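PDB 2IY9: SUBA from Escherichia coli, which cleaves the host endoplasmic reticulum chaperone BiP at a single site between its ATPase and protein-binding domains, as the serine protease subunit of the AB5 subtilase cytotoxin. Local coordinates for residues Ser114-Ile118 with Ala129-Ile133. Sequence-based numbering, arbitrary orientation.
Sequences SRRVI and AIESI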
# COMPACT_ATOMS: atom_id res chain seq x y z
N SER A 114 -8.10 1.56 -10.64
CA SER A 114 -6.84 1.16 -11.24
C SER A 114 -6.22 2.31 -12.03
O SER A 114 -6.87 2.92 -12.88
CB SER A 114 -7.01 -0.05 -12.13
OG SER A 114 -5.76 -0.44 -12.67
N ARG A 115 -4.97 2.62 -11.71
CA ARG A 115 -4.26 3.66 -12.43
C ARG A 115 -2.99 3.03 -12.98
O ARG A 115 -2.00 2.83 -12.25
CB ARG A 115 -4.00 4.87 -11.52
CG ARG A 115 -5.29 5.56 -11.09
CD ARG A 115 -5.09 6.69 -10.10
NE ARG A 115 -6.37 7.36 -9.87
CZ ARG A 115 -6.82 8.40 -10.57
NH1 ARG A 115 -6.08 8.90 -11.56
NH2 ARG A 115 -8.00 8.92 -10.30
N ARG A 116 -3.03 2.69 -14.26
CA ARG A 116 -1.91 1.95 -14.85
C ARG A 116 -0.77 2.90 -15.21
O ARG A 116 -0.97 3.83 -15.99
CB ARG A 116 -2.35 1.12 -16.06
CG ARG A 116 -1.19 0.26 -16.58
CD ARG A 116 -1.48 -0.52 -17.87
NE ARG A 116 -0.21 -0.72 -18.58
CZ ARG A 116 -0.08 -0.95 -19.88
NH1 ARG A 116 -1.13 -1.07 -20.69
NH2 ARG A 116 1.14 -1.07 -20.38
N VAL A 117 0.41 2.65 -14.65
CA VAL A 117 1.57 3.53 -14.85
C VAL A 117 2.80 2.84 -15.47
O VAL A 117 3.78 3.51 -15.85
CB VAL A 117 1.99 4.26 -13.54
CG1 VAL A 117 0.88 5.18 -13.08
CG2 VAL A 117 2.35 3.26 -12.45
N ILE A 118 2.75 1.51 -15.52
CA ILE A 118 3.80 0.64 -16.06
C ILE A 118 3.13 -0.57 -16.75
O ILE A 118 1.97 -0.85 -16.50
CB ILE A 118 4.80 0.16 -14.96
CG1 ILE A 118 4.09 -0.63 -13.84
CG2 ILE A 118 5.63 1.34 -14.41
CD1 ILE A 118 5.02 -1.16 -12.74
N ALA A 129 -0.37 10.03 -12.42
CA ALA A 129 -1.44 9.24 -11.80
C ALA A 129 -1.95 9.92 -10.54
O ALA A 129 -3.16 10.03 -10.35
CB ALA A 129 -0.95 7.84 -11.48
N ILE A 130 -1.01 10.39 -9.71
CA ILE A 130 -1.34 11.02 -8.43
C ILE A 130 -1.93 12.43 -8.64
O ILE A 130 -2.94 12.77 -8.02
CB ILE A 130 -0.13 11.07 -7.47
CG1 ILE A 130 0.28 9.66 -7.04
CG2 ILE A 130 -0.47 11.88 -6.22
CD1 ILE A 130 1.69 9.59 -6.41
N GLU A 131 -1.31 13.22 -9.52
CA GLU A 131 -1.86 14.54 -9.89
C GLU A 131 -3.31 14.44 -10.34
O GLU A 131 -4.11 15.34 -10.09
CB GLU A 131 -1.04 15.19 -11.01
CG GLU A 131 0.35 15.68 -10.62
CD GLU A 131 1.18 16.07 -11.84
OE1 GLU A 131 0.76 15.80 -12.99
OE2 GLU A 131 2.27 16.66 -11.66
N SER A 132 -3.64 13.35 -11.03
CA SER A 132 -5.00 13.12 -11.53
C SER A 132 -6.00 12.94 -10.39
O SER A 132 -7.11 13.51 -10.42
CB SER A 132 -5.02 11.94 -12.51
OG SER A 132 -6.35 11.60 -12.86
N ILE A 133 -5.60 12.20 -9.36
CA ILE A 133 -6.41 12.11 -8.14
C ILE A 133 -6.57 13.49 -7.49
O ILE A 133 -7.69 13.91 -7.14
CB ILE A 133 -5.80 11.16 -7.09
CG1 ILE A 133 -5.63 9.75 -7.67
CG2 ILE A 133 -6.69 11.12 -5.83
CD1 ILE A 133 -4.76 8.81 -6.82
O HOH W 1 -9.21 11.41 -11.18
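A strand-to-helix contact in the subtilase core, it is the first half of a beta-alpha-beta unit: the end of parallel strand 111-116 is packed against helix 125-134, which runs back over the sheet before strand 147-149. The axes of strand 114-116 and helix 129-133 approach to 9.9 Å, their directions 142° apart, so the helix returns obliquely antiparallel. Arg115 spans the gap with an extended side chain, its CB 4.3 Å from the CB of Ala129. At the far end Arg115 NH1 donates a hydrogen bond to Ser132 OG (3.0 Å), near the guanidinium plane, while Ile133 CG1 lies over one guanidinium face, 3.3 Å from Arg115 NE. A water bridges the same two residues, accepting from Arg115 NH2 (2.9 Å) and donating to Ser132 O (3.1 Å). The buried charge is balanced by a salt bridge from Arg115 to Glu144, and Phe69 adds a cation-pi contact. Two residues on, Val117 fills the apolar side, its CG1 3.6 Å from Ala129 CB; its side chain is about 6 Å from that of Asp52, inferred to belong to the charge relay system. Arg116 points away from the helix and pairs with Asp74. Strand 111-116 lies between strands 65-70 and 47-52; Ala129 and Ile133 also touch strand 47-52, while Ile130 packs against neighbouring helix 160-172.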